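Local coordinates for type 2A phosphatase-associated protein 42 (Saccharomyces cerevisiae, PDB 2V0P) that binds the catalytic subunits of type 2A-like phosphatases, inhibits the phosphatase SIT4 and acts in TOR signalling, at residues 47-51 and 72-76; 112-116 and 132-138. All coordinates share one frame; numbering follows the deposited sequence.

Contact 1. Residues 47-51 and 72-76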
loop_
_atom_site.group_PDB
_atom_site.type_symbol
_atom_site.label_atom_id
_atom_site.label_comp_id
_atom_site.label_asym_id
_atom_site.label_seq_id
_atom_site.Cartn_x
_atom_site.Cartn_y
_atom_site.Cartn_z
ATOM N N THR A 47 10.690 -13.874 30.294
ATOM C CA THR A 47 10.212 -14.178 31.653
ATOM C C THR A 47 11.364 -14.384 32.677
ATOM O O THR A 47 11.383 -13.794 33.758
ATOM C CB THR A 47 9.242 -15.400 31.607
ATOM O OG1 THR A 47 8.093 -15.017 30.851
ATOM C CG2 THR A 47 8.781 -15.803 33.000
ATOM N N ALA A 48 12.323 -15.205 32.294
ATOM C CA ALA A 48 13.513 -15.458 33.063
ATOM C C ALA A 48 14.273 -14.150 33.403
ATOM O O ALA A 48 14.569 -13.904 34.591
ATOM C CB ALA A 48 14.393 -16.463 32.360
ATOM N N ILE A 49 14.592 -13.350 32.402
ATOM C CA ILE A 49 15.319 -12.086 32.573
ATOM C C ILE A 49 14.483 -10.979 33.200
ATOM O O ILE A 49 14.857 -10.491 34.233
ATOM C CB ILE A 49 15.962 -11.569 31.256
ATOM C CG1 ILE A 49 16.856 -12.626 30.604
ATOM C CG2 ILE A 49 16.744 -10.278 31.489
ATOM C CD1 ILE A 49 17.008 -12.392 29.121
ATOM N N PHE A 50 13.391 -10.546 32.573
ATOM C CA PHE A 50 12.556 -9.481 33.093
ATOM C C PHE A 50 11.735 -9.843 34.367
ATOM O O PHE A 50 11.695 -9.048 35.289
ATOM C CB PHE A 50 11.572 -8.974 32.028
ATOM C CG PHE A 50 12.218 -8.359 30.810
ATOM C CD1 PHE A 50 13.171 -9.039 30.097
ATOM C CD2 PHE A 50 11.781 -7.138 30.332
ATOM C CE1 PHE A 50 13.750 -8.493 28.951
ATOM C CE2 PHE A 50 12.328 -6.588 29.183
ATOM C CZ PHE A 50 13.320 -7.253 28.503
ATOM N N ASP A 51 11.076 -11.003 34.418
ATOM C CA ASP A 51 10.225 -11.342 35.579
ATOM C C ASP A 51 10.968 -11.941 36.781
ATOM O O ASP A 51 10.800 -11.495 37.939
ATOM C CB ASP A 51 9.089 -12.297 35.170
ATOM C CG ASP A 51 8.000 -11.616 34.358
ATOM O OD1 ASP A 51 8.219 -10.485 33.870
ATOM O OD2 ASP A 51 6.914 -12.226 34.206
ATOM N N PHE A 72 19.963 -7.664 26.366
ATOM C CA PHE A 72 18.639 -8.120 26.706
ATOM C C PHE A 72 17.562 -7.070 26.501
ATOM O O PHE A 72 16.426 -7.400 26.485
ATOM C CB PHE A 72 18.587 -8.528 28.173
ATOM C CG PHE A 72 19.565 -9.634 28.540
ATOM C CD1 PHE A 72 19.764 -10.708 27.703
ATOM C CD2 PHE A 72 20.301 -9.553 29.706
ATOM C CE1 PHE A 72 20.687 -11.701 28.022
ATOM C CE2 PHE A 72 21.201 -10.557 30.064
ATOM C CZ PHE A 72 21.399 -11.622 29.213
ATOM N N LEU A 73 17.911 -5.810 26.500
ATOM C CA LEU A 73 16.942 -4.768 26.260
ATOM C C LEU A 73 16.373 -5.042 24.820
ATOM O O LEU A 73 15.303 -4.554 24.455
ATOM C CB LEU A 73 17.659 -3.412 26.289
ATOM C CG LEU A 73 18.049 -2.829 27.668
ATOM C CD1 LEU A 73 18.833 -1.526 27.553
ATOM C CD2 LEU A 73 16.833 -2.622 28.571
ATOM N N ALA A 74 17.103 -5.779 24.023
ATOM C CA ALA A 74 16.574 -6.161 22.636
ATOM C C ALA A 74 15.648 -7.411 22.502
ATOM O O ALA A 74 15.238 -7.783 21.373
ATOM C CB ALA A 74 17.629 -6.242 21.690
ATOM N N VAL A 75 15.312 -8.043 23.605
ATOM C CA VAL A 75 14.451 -9.208 23.548
ATOM C C VAL A 75 13.111 -8.869 22.809
ATOM O O VAL A 75 12.747 -9.557 21.955
ATOM C CB VAL A 75 14.154 -9.875 24.885
ATOM C CG1 VAL A 75 15.430 -10.176 25.680
ATOM C CG2 VAL A 75 13.186 -9.135 25.700
ATOM N N ASP A 76 12.453 -7.775 23.128
ATOM C CA ASP A 76 11.244 -7.430 22.405
ATOM C C ASP A 76 11.483 -7.123 20.922
ATOM O O ASP A 76 10.575 -7.382 20.104
ATOM C CB ASP A 76 10.543 -6.292 23.068
ATOM C CG ASP A 76 10.070 -6.639 24.444
ATOM O OD1 ASP A 76 9.414 -7.686 24.570
ATOM O OD2 ASP A 76 10.369 -5.856 25.377
#

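Contact 2. Residues 112-116 and 132-138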
loop_
_atom_site.group_PDB
_atom_site.type_symbol
_atom_site.label_atom_id
_atom_site.label_comp_id
_atom_site.label_asym_id
_atom_site.label_seq_id
_atom_site.Cartn_x
_atom_site.Cartn_y
_atom_site.Cartn_z
ATOM N N ILE A 112 6.782 -2.082 19.736
ATOM C CA ILE A 112 6.458 -0.928 20.566
ATOM C C ILE A 112 6.920 -1.054 22.058
ATOM O O ILE A 112 7.448 -0.120 22.652
ATOM C CB ILE A 112 4.979 -0.497 20.371
ATOM C CG1 ILE A 112 4.771 -0.101 18.873
ATOM C CG2 ILE A 112 4.620 0.632 21.284
ATOM C CD1 ILE A 112 3.380 0.362 18.539
ATOM N N ASN A 113 6.738 -2.245 22.608
ATOM C CA ASN A 113 7.359 -2.652 23.870
ATOM C C ASN A 113 8.859 -2.319 23.897
ATOM O O ASN A 113 9.284 -1.663 24.785
ATOM C CB ASN A 113 7.120 -4.159 24.081
ATOM C CG ASN A 113 5.702 -4.472 24.431
ATOM O OD1 ASN A 113 4.936 -3.582 24.674
ATOM N ND2 ASN A 113 5.348 -5.769 24.502
ATOM N N PHE A 114 9.607 -2.720 22.870
ATOM C CA PHE A 114 11.009 -2.474 22.733
ATOM C C PHE A 114 11.326 -0.944 22.809
ATOM O O PHE A 114 12.122 -0.583 23.560
ATOM C CB PHE A 114 11.537 -3.101 21.471
ATOM C CG PHE A 114 12.967 -2.746 21.127
ATOM C CD1 PHE A 114 14.035 -3.039 22.013
ATOM C CD2 PHE A 114 13.266 -2.164 19.906
ATOM C CE1 PHE A 114 15.335 -2.710 21.699
ATOM C CE2 PHE A 114 14.638 -1.861 19.561
ATOM C CZ PHE A 114 15.665 -2.126 20.494
ATOM N N LEU A 115 10.649 -0.097 22.031
ATOM C CA LEU A 115 10.893 1.331 22.026
ATOM C C LEU A 115 10.503 1.947 23.341
ATOM O O LEU A 115 11.173 2.835 23.850
ATOM C CB LEU A 115 10.145 2.043 20.837
ATOM C CG LEU A 115 10.460 1.512 19.447
ATOM C CD1 LEU A 115 9.604 2.235 18.353
ATOM C CD2 LEU A 115 11.911 1.523 19.027
ATOM N N THR A 116 9.407 1.499 23.901
ATOM C CA THR A 116 8.972 2.026 25.107
ATOM C C THR A 116 10.056 1.740 26.217
ATOM O O THR A 116 10.359 2.604 27.037
ATOM C CB THR A 116 7.690 1.427 25.454
ATOM O OG1 THR A 116 6.705 1.913 24.518
ATOM C CG2 THR A 116 7.285 1.769 26.874
ATOM N N LEU A 132 7.230 7.376 18.133
ATOM C CA LEU A 132 6.614 6.663 19.267
ATOM C C LEU A 132 5.557 7.490 19.972
ATOM O O LEU A 132 4.487 6.991 20.311
ATOM C CB LEU A 132 7.689 6.215 20.285
ATOM C CG LEU A 132 7.165 5.362 21.446
ATOM C CD1 LEU A 132 6.721 3.982 20.935
ATOM C CD2 LEU A 132 8.202 5.216 22.565
ATOM N N GLY A 133 5.873 8.754 20.218
ATOM C CA GLY A 133 4.967 9.659 20.862
ATOM C C GLY A 133 3.720 9.983 20.052
ATOM O O GLY A 133 2.693 10.295 20.621
ATOM N N ASN A 134 3.806 9.907 18.737
ATOM C CA ASN A 134 2.672 10.262 17.900
ATOM C C ASN A 134 1.483 9.273 17.952
ATOM O O ASN A 134 0.402 9.573 17.425
ATOM C CB ASN A 134 3.125 10.505 16.452
ATOM C CG ASN A 134 3.975 11.770 16.297
ATOM O OD1 ASN A 134 3.835 12.737 17.047
ATOM N ND2 ASN A 134 4.836 11.765 15.305
ATOM N N PHE A 135 1.680 8.114 18.586
ATOM C CA PHE A 135 0.608 7.145 18.726
ATOM C C PHE A 135 -0.325 7.626 19.814
ATOM O O PHE A 135 0.072 7.716 20.970
ATOM C CB PHE A 135 1.135 5.753 19.059
ATOM C CG PHE A 135 2.160 5.237 18.090
ATOM C CD1 PHE A 135 2.029 5.453 16.736
ATOM C CD2 PHE A 135 3.251 4.515 18.546
ATOM C CE1 PHE A 135 2.976 4.975 15.849
ATOM C CE2 PHE A 135 4.196 4.028 17.664
ATOM C CZ PHE A 135 4.059 4.257 16.315
ATOM N N LYS A 136 -1.558 7.964 19.441
ATOM C CA LYS A 136 -2.559 8.369 20.423
ATOM C C LYS A 136 -2.892 7.167 21.303
ATOM O O LYS A 136 -3.046 7.309 22.508
ATOM C CB LYS A 136 -3.806 8.960 19.750
ATOM C CG LYS A 136 -3.562 10.355 19.154
ATOM C CD LYS A 136 -4.828 11.068 18.633
ATOM C CE LYS A 136 -5.320 10.524 17.271
ATOM N NZ LYS A 136 -4.212 10.232 16.287
ATOM N N ASP A 137 -2.968 5.991 20.680
ATOM C CA ASP A 137 -3.185 4.722 21.365
ATOM C C ASP A 137 -2.014 3.793 21.092
ATOM O O ASP A 137 -1.910 3.175 20.023
ATOM C CB ASP A 137 -4.496 4.062 20.915
ATOM C CG ASP A 137 -4.876 2.837 21.765
ATOM O OD1 ASP A 137 -4.024 2.321 22.531
ATOM O OD2 ASP A 137 -6.047 2.391 21.661
ATOM N N ARG A 138 -1.131 3.699 22.086
ATOM C CA ARG A 138 0.056 2.871 21.988
ATOM C C ARG A 138 -0.276 1.462 21.517
ATOM O O ARG A 138 0.498 0.868 20.817
ATOM C CB ARG A 138 0.787 2.876 23.343
ATOM C CG ARG A 138 1.976 1.970 23.471
ATOM C CD ARG A 138 1.644 0.795 24.347
ATOM N NE ARG A 138 2.769 0.419 25.198
ATOM C CZ ARG A 138 3.514 -0.664 25.022
ATOM N NH1 ARG A 138 3.262 -1.513 24.013
ATOM N NH2 ARG A 138 4.509 -0.898 25.859
#

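Contact 1. Residues 47-51 and 72-76
Ile49 and Phe50, near the end of helix 29-52, pack against Phe72 and Val75 of segment 72-76, which leads into helix 75-83. Both helices belong to the all-helical, tetratricopeptide repeat-like fold of the Tap42 N-terminal domain. No hydrogen bond crosses between the two segments, and the tight part is apolar. Ile49 meets Phe72 at about a right angle. Its CD1 methyl sits over one face of the Phe72 ring, 3.9 Å from the centroid and 26° off the ring normal, which makes a CH-pi contact. The methyl is shifted toward the rim, so its nearest ring atom is Phe72 CD1, at 3.5 Å from Ile49 CD1. The other branch, Ile49 CG2, comes from the same side of the ring but nearer its CD2 edge, 4.0 Å from Phe72 CD2. The Phe50 ring and Val75 side chain run alongside each other, pointing opposite ways. Val75 CG2 lies between its backbone N and carbonyl carbon (chi1 -51° for CG1), and from there it touches Phe50 CE1 at 3.4 Å. Helix 4-19 packs on this apolar part, with Val4 on both Ile49 and Phe72 and Phe8 on Val75. The contact is looser toward Asp76, whose OD2 comes no nearer to Phe50 than 4.3 Å, at CE2. Phe50 is partly exposed, whereas Ile49, Phe72 and Val75 are buried. The carboxylate has its main partner elsewhere, since Asp76 OD1 forms a salt bridge with Lys46. Lys46 also makes a cation-pi contact with the Phe50 ring, so one lysine ties the charged and aromatic groups together. At the edge of that ring, near its plane, the backbone oxygen Phe72 O lies 3.7 Å from Phe50 CZ.

Contact 2. Residues 112-116 and 132-138
The helical backbone of 112-116 faces the end of helix 126-133 and the loop after it, with the CA atoms of Leu115 and Leu132 7.4 Å apart and those of Ile112 and Arg138 7.6 Å apart. Bends at chi2 (-107°) and chi3 lay the Arg138 chain past Ile112 and bring its guanidinium to Asn113. NH1 and NH2 both donate to one atom, Asn113 OD1. The bond from Arg138 NH1 to Asn113 OD1 is 2.7 Å long. That from Arg138 NH2 to Asn113 OD1 is 3.0 Å, and neither is straight. The oxygen lies near the guanidinium plane, whereas the amide plane is turned 65° from it. Ile112 CG2 lies over a face of the guanidinium and also touches the aliphatic chain, 3.7 Å from Arg138 CG. This joins the long helix 93-120 to the loop after helix 126-133 in the tetratricopeptide repeat-like domain. Replacing Arg138 with an alanine would probably leave Asn113 OD1 without its two donors and the CG2 methyl of Ile112 without the cover of the arginine chain and guanidinium. Beside this polar grip the contact is apolar. Leu132 has CG anti to its backbone N (chi1 -175°), and its CD1 methyl meets both Leu115 CB, at 3.9 Å, and Ile112 CG2. Ile112 CD1 extends to the Phe135 ring, and Pro141 packs on both residues. Thr116 turns its hydroxyl back to its own helix. Thr116 OG1 donates to Ile112 O from above the carbonyl plane, and that oxygen also accepts the backbone N-H of Thr116.

The two contacts follow one another along the chain, with centres 18 Å apart. They touch where helix 75-83 meets helix 93-120, the next helix in the chain. Phe114, on the helix of contact 2 but not part of its interface, reaches back to contact 1. Its CD1 lies 3.1 Å from Leu73 O, and its CE1 is 3.8 Å from Ala74 CA. Asp76 of contact 1 packs on Asn113 of contact 2, with Asp76 CG 3.9 Å from Asn113 CB. Helix 199-231 touches both contacts: Phe211 packs on Ala74 and on Phe114. A bound zinc ion lies about 10 Å from the side chain of Ile112, so it is not part of the contact.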